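Local coordinates for probable glutathione S-transferase 5 (PDB 1ZL9), which conjugates reduced glutathione to a wide range of hydrophobic electrophiles and may help to detoxify reactive oxygen species formed during bacterial infection, at residues 98-103 / 132-137; 106-111 / 125-130. All coordinates share one frame; numbering follows the deposited sequence.

Interaction 1 of 2, residues 98-103 / 132-137; sequences KDYSSE and EKFYGF. With GSH (glutathione), chain D.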
# COMPACT_ATOMS: atom_id res chain seq x y z
N LYS A 98 -4.10 2.55 -5.14
CA LYS A 98 -3.00 1.73 -5.66
C LYS A 98 -3.46 0.61 -6.56
O LYS A 98 -2.81 0.36 -7.56
CB LYS A 98 -2.22 1.05 -4.54
CG LYS A 98 -0.95 1.59 -4.17
CD LYS A 98 -0.11 0.53 -3.39
CE LYS A 98 0.90 1.19 -2.43
NZ LYS A 98 2.07 1.75 -3.13
N ASP A 99 -4.52 -0.12 -6.18
CA ASP A 99 -5.08 -1.19 -7.03
C ASP A 99 -5.57 -0.63 -8.38
O ASP A 99 -5.32 -1.19 -9.40
CB ASP A 99 -6.22 -1.91 -6.32
CG ASP A 99 -5.75 -2.73 -5.12
OD1 ASP A 99 -4.53 -2.97 -4.98
OD2 ASP A 99 -6.58 -3.24 -4.30
N TYR A 100 -6.26 0.51 -8.37
CA TYR A 100 -6.70 1.16 -9.58
C TYR A 100 -5.49 1.50 -10.41
O TYR A 100 -5.46 1.25 -11.62
CB TYR A 100 -7.46 2.45 -9.24
CG TYR A 100 -7.47 3.53 -10.29
CD1 TYR A 100 -8.16 3.36 -11.48
CD2 TYR A 100 -6.82 4.75 -10.10
CE1 TYR A 100 -8.16 4.39 -12.47
CE2 TYR A 100 -6.83 5.76 -11.05
CZ TYR A 100 -7.52 5.59 -12.22
OH TYR A 100 -7.56 6.59 -13.18
N SER A 101 -4.49 2.11 -9.79
CA SER A 101 -3.32 2.54 -10.53
C SER A 101 -2.61 1.34 -11.16
O SER A 101 -2.06 1.47 -12.27
CB SER A 101 -2.33 3.33 -9.66
OG SER A 101 -3.04 4.35 -9.00
N SER A 102 -2.64 0.19 -10.48
CA SER A 102 -2.05 -1.03 -11.03
C SER A 102 -2.83 -1.53 -12.20
O SER A 102 -2.21 -1.96 -13.19
CB SER A 102 -1.94 -2.25 -10.08
OG SER A 102 -1.18 -1.89 -8.98
N GLU A 103 -4.16 -1.44 -12.14
CA GLU A 103 -4.96 -1.91 -13.24
C GLU A 103 -4.79 -1.01 -14.45
O GLU A 103 -4.80 -1.49 -15.61
CB GLU A 103 -6.47 -1.93 -12.89
CG GLU A 103 -6.85 -2.96 -11.83
CD GLU A 103 -8.34 -2.85 -11.36
OE1 GLU A 103 -8.63 -3.59 -10.36
OE2 GLU A 103 -9.17 -2.05 -11.94
N GLU A 132 -13.78 3.65 -14.18
CA GLU A 132 -15.21 3.68 -13.83
C GLU A 132 -15.49 2.89 -12.54
O GLU A 132 -16.29 3.30 -11.69
CB GLU A 132 -16.04 3.18 -15.02
CG GLU A 132 -15.97 4.24 -16.12
CD GLU A 132 -16.83 4.00 -17.35
OE1 GLU A 132 -17.52 2.97 -17.41
OE2 GLU A 132 -16.79 4.88 -18.26
N LYS A 133 -14.78 1.80 -12.35
CA LYS A 133 -14.94 1.05 -11.11
C LYS A 133 -14.47 1.88 -9.90
O LYS A 133 -15.17 2.01 -8.91
CB LYS A 133 -14.16 -0.24 -11.22
CG LYS A 133 -14.00 -1.05 -9.96
CD LYS A 133 -13.42 -2.46 -10.28
CE LYS A 133 -12.31 -2.92 -9.33
NZ LYS A 133 -11.10 -3.62 -10.13
N PHE A 134 -13.27 2.46 -10.01
CA PHE A 134 -12.68 3.10 -8.88
C PHE A 134 -13.37 4.41 -8.57
O PHE A 134 -13.58 4.70 -7.42
CB PHE A 134 -11.16 3.36 -9.16
CG PHE A 134 -10.50 4.13 -8.04
CD1 PHE A 134 -9.97 5.40 -8.25
CD2 PHE A 134 -10.51 3.59 -6.74
CE1 PHE A 134 -9.37 6.09 -7.21
CE2 PHE A 134 -9.88 4.30 -5.68
CZ PHE A 134 -9.37 5.59 -5.95
N TYR A 135 -13.74 5.18 -9.60
CA TYR A 135 -14.43 6.45 -9.39
C TYR A 135 -15.84 6.22 -8.78
O TYR A 135 -16.33 7.02 -8.02
CB TYR A 135 -14.40 7.30 -10.66
CG TYR A 135 -13.16 8.18 -10.66
CD1 TYR A 135 -11.87 7.60 -10.71
CD2 TYR A 135 -13.26 9.57 -10.55
CE1 TYR A 135 -10.70 8.39 -10.60
CE2 TYR A 135 -12.14 10.37 -10.42
CZ TYR A 135 -10.83 9.79 -10.46
OH TYR A 135 -9.71 10.61 -10.36
N GLY A 136 -16.44 5.08 -9.02
CA GLY A 136 -17.71 4.76 -8.37
C GLY A 136 -17.48 4.57 -6.88
O GLY A 136 -18.29 5.03 -6.07
N PHE A 137 -16.35 3.98 -6.51
CA PHE A 137 -16.05 3.88 -5.10
C PHE A 137 -15.78 5.29 -4.49
O PHE A 137 -16.17 5.55 -3.34
CB PHE A 137 -14.85 3.00 -4.86
CG PHE A 137 -15.02 1.58 -5.28
CD1 PHE A 137 -13.97 0.91 -5.85
CD2 PHE A 137 -16.19 0.88 -5.03
CE1 PHE A 137 -14.12 -0.48 -6.23
CE2 PHE A 137 -16.31 -0.48 -5.40
CZ PHE A 137 -15.28 -1.13 -6.00
N1 GSH D . -5.63 -4.65 -2.31
CA1 GSH D . -6.45 -5.72 -1.85
C1 GSH D . -6.20 -6.07 -0.44
O11 GSH D . -7.08 -6.42 0.56
O12 GSH D . -4.93 -6.10 -0.03
CB1 GSH D . -6.69 -6.87 -2.74
CG1 GSH D . -8.01 -7.54 -2.33
CD1 GSH D . -8.28 -8.78 -3.18
OE1 GSH D . -7.59 -8.93 -4.32
N2 GSH D . -9.18 -9.67 -2.79
CA2 GSH D . -9.46 -10.92 -3.51
C2 GSH D . -10.92 -11.13 -3.72
O2 GSH D . -11.78 -10.86 -2.70
CB2 GSH D . -8.92 -12.04 -2.66
SG2 GSH D . -9.21 -13.61 -3.51
N3 GSH D . -11.37 -11.61 -4.87
CA3 GSH D . -12.75 -12.00 -5.07
C3 GSH D . -13.53 -11.04 -5.93
O31 GSH D . -12.92 -9.89 -6.44
O32 GSH D . -14.79 -11.25 -6.18
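The Tyr-100 and Phe-134 rings lie nearly parallel, their planes 13° apart, but offset until little of one ring lies over the other, with centroids 5.0 Å apart. They fill the interface of an antiparallel helix pair in the all-helical C-terminal domain of a glutathione transferase, where the axes of 98-103 and 132-137 pass 10.1 Å apart. Over one face of Tyr-100 sits Phe-134 CD1, 3.6 Å above the plane and near the ring's outer atoms. Over a face of Phe-134, in return, sits the tyrosine's methylene: Tyr-100 CB makes a CH-pi contact 4.1 Å from the Phe-134 centroid, 28° off the ring normal. Phe-134 holds CG anti to its backbone N (chi1 176°), which carries the ring across to helix 84-112, where it also packs on Leu-93 and Gln-96. His-165 of helix 157-171 meets the Tyr-100 ring.

Beside the rings the chemistry turns ionic. An extended Glu-103 chain meets the bent Lys-133 chain at about a right angle, and Lys-133 NZ donates to Glu-103 OE1 in a salt bridge; the modelled separation, 2.5 Å, is doubtfully short. Asp-99, on the same helix as Glu-103 but outside the helix-helix contact, takes a bond from a glutathione gripped by Trp-39, Lys-43 and Ser-66 of the second subunit: glutathione N1 reaches over the dimer interface and donates to Asp-99 OD2 at 2.6 Å.

Interaction 2 of 2, residues 106-111 / 125-130; sequences PYFYAV and DIFLPA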
# COMPACT_ATOMS: atom_id res chain seq x y z
N PRO A 106 -0.92 -0.23 -17.71
CA PRO A 106 -0.60 -0.47 -19.15
C PRO A 106 -0.94 0.75 -20.04
O PRO A 106 -0.16 1.09 -20.93
CB PRO A 106 -1.42 -1.70 -19.49
CG PRO A 106 -1.48 -2.44 -18.19
CD PRO A 106 -1.67 -1.36 -17.16
N TYR A 107 -2.08 1.37 -19.79
CA TYR A 107 -2.52 2.59 -20.45
C TYR A 107 -1.65 3.78 -20.09
O TYR A 107 -1.16 4.45 -20.97
CB TYR A 107 -3.98 2.90 -20.15
CG TYR A 107 -4.45 4.15 -20.75
CD1 TYR A 107 -4.54 4.32 -22.14
CD2 TYR A 107 -4.81 5.21 -19.95
CE1 TYR A 107 -4.98 5.51 -22.67
CE2 TYR A 107 -5.23 6.39 -20.47
CZ TYR A 107 -5.31 6.53 -21.85
OH TYR A 107 -5.80 7.70 -22.34
N PHE A 108 -1.41 4.00 -18.81
CA PHE A 108 -0.62 5.16 -18.39
C PHE A 108 0.80 5.09 -18.99
O PHE A 108 1.33 6.09 -19.53
CB PHE A 108 -0.53 5.18 -16.88
CG PHE A 108 -1.85 5.55 -16.18
CD1 PHE A 108 -1.99 5.34 -14.82
CD2 PHE A 108 -2.90 6.15 -16.87
CE1 PHE A 108 -3.19 5.69 -14.15
CE2 PHE A 108 -4.15 6.52 -16.18
CZ PHE A 108 -4.26 6.27 -14.85
N TYR A 109 1.37 3.90 -18.92
CA TYR A 109 2.69 3.65 -19.48
C TYR A 109 2.79 3.85 -20.98
O TYR A 109 3.83 4.31 -21.49
CB TYR A 109 3.10 2.24 -19.16
CG TYR A 109 3.92 2.18 -17.95
CD1 TYR A 109 3.55 2.84 -16.80
CD2 TYR A 109 5.07 1.40 -17.92
CE1 TYR A 109 4.32 2.77 -15.65
CE2 TYR A 109 5.85 1.32 -16.78
CZ TYR A 109 5.48 2.02 -15.66
OH TYR A 109 6.27 1.93 -14.55
N ALA A 110 1.72 3.51 -21.69
CA ALA A 110 1.72 3.70 -23.13
C ALA A 110 1.66 5.18 -23.48
O ALA A 110 2.35 5.64 -24.39
CB ALA A 110 0.58 2.94 -23.80
N VAL A 111 0.82 5.93 -22.79
CA VAL A 111 0.72 7.37 -23.01
C VAL A 111 2.05 8.09 -22.68
O VAL A 111 2.50 9.03 -23.37
CB VAL A 111 -0.45 7.95 -22.16
CG1 VAL A 111 -0.43 9.45 -22.23
CG2 VAL A 111 -1.83 7.39 -22.68
N ASP A 125 -10.19 -0.66 -23.48
CA ASP A 125 -10.18 -2.01 -22.96
C ASP A 125 -9.64 -2.11 -21.53
O ASP A 125 -9.98 -3.02 -20.80
CB ASP A 125 -9.28 -2.87 -23.85
CG ASP A 125 -9.91 -3.16 -25.22
OD1 ASP A 125 -11.08 -2.77 -25.46
OD2 ASP A 125 -9.30 -3.80 -26.07
N ILE A 126 -8.71 -1.24 -21.16
CA ILE A 126 -8.08 -1.36 -19.84
C ILE A 126 -8.39 -0.17 -18.91
O ILE A 126 -8.80 -0.32 -17.76
CB ILE A 126 -6.51 -1.50 -20.00
CG1 ILE A 126 -6.10 -2.82 -20.69
CG2 ILE A 126 -5.83 -1.41 -18.65
CD1 ILE A 126 -6.66 -4.07 -20.12
N PHE A 127 -8.15 1.03 -19.41
CA PHE A 127 -8.22 2.18 -18.53
C PHE A 127 -9.68 2.47 -18.13
O PHE A 127 -9.97 2.56 -16.98
CB PHE A 127 -7.58 3.42 -19.16
CG PHE A 127 -7.88 4.66 -18.39
CD1 PHE A 127 -7.27 4.87 -17.12
CD2 PHE A 127 -8.79 5.59 -18.85
CE1 PHE A 127 -7.56 6.05 -16.40
CE2 PHE A 127 -9.09 6.77 -18.07
CZ PHE A 127 -8.50 6.95 -16.86
N LEU A 128 -10.60 2.57 -19.09
CA LEU A 128 -11.92 3.07 -18.75
C LEU A 128 -12.68 2.17 -17.80
O LEU A 128 -13.33 2.68 -16.86
CB LEU A 128 -12.76 3.41 -20.00
CG LEU A 128 -12.27 4.72 -20.64
CD1 LEU A 128 -12.90 4.93 -22.02
CD2 LEU A 128 -12.59 5.93 -19.78
N PRO A 129 -12.61 0.85 -17.96
CA PRO A 129 -13.19 -0.02 -16.95
C PRO A 129 -12.57 0.18 -15.54
O PRO A 129 -13.26 0.22 -14.52
CB PRO A 129 -12.88 -1.42 -17.48
CG PRO A 129 -12.83 -1.25 -19.01
CD PRO A 129 -12.14 0.09 -19.13
N ALA A 130 -11.25 0.36 -15.47
CA ALA A 130 -10.63 0.59 -14.16
C ALA A 130 -11.10 1.90 -13.47
O ALA A 130 -11.36 1.95 -12.24
CB ALA A 130 -9.13 0.60 -14.32
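An aromatic cluster at the surface joins 106-111, near the end of helix 84-112, to 125-130, near the start of helix 119-145, close to the turn between these two consecutive helices. Phe-127 is the buried member, and within these segments its two ring partners, Tyr-107 and Phe-108, both come from helix 84-112. Tyr-107 CE2 stands 3.8 Å above one face of the Phe-127 ring, close to its outer atoms. The two rings are inclined by 29° and well offset, so the closest touch is instead Tyr-107 CD2 against the Phe-127 methylene, CB, at 3.4 Å. Phe-108 arrives at a different part of the same ring: Phe-108 CE2 lies 3.4 Å from Phe-127 CE1, with the two planes inclined at 50°.

Different first torsions help two consecutive residues reach one ring. Tyr-107 has CG anti to its backbone N (chi1 178°), whereas Phe-108 has CG anti to the carbonyl carbon and reaches Phe-127 with the far end of its ring, CE2 and CZ. Tyr-107 is backed within its own helix by Val-111 CG2, 3.6 Å above a face of the tyrosine ring. At the margin, Pro-106 CD makes a looser contact of 4.4 Å with Ile-126 CG2, and beyond the segments Phe-127 continues onto Phe-131. Carbon meets carbon throughout, which implies that the helices are joined here by apolar and aromatic packing rather than by directional polar bonds.

Both contacts join helix 84-112 to helix 119-145, and interaction 2 falls within the part of the chain that interaction 1 brackets. Interaction 1 is mostly buried and interaction 2 lies at the surface, yet the surface contact is the wholly apolar one, while the buried one carries a salt bridge beside its rings, and its segment 98-103 is bonded through Asp-99 to a glutathione held by the second subunit. The helix segments are near antiparallel in 98-103 / 132-137 but much more steeply crossed in 106-111 / 125-130. The contacts are continuous: Tyr-100 OH packs 3.3 Å from Phe-127 CE1, joining the two sets of rings, and the Glu-103 carboxylate packs on Ala-130 and its carbonyl O on Ile-126.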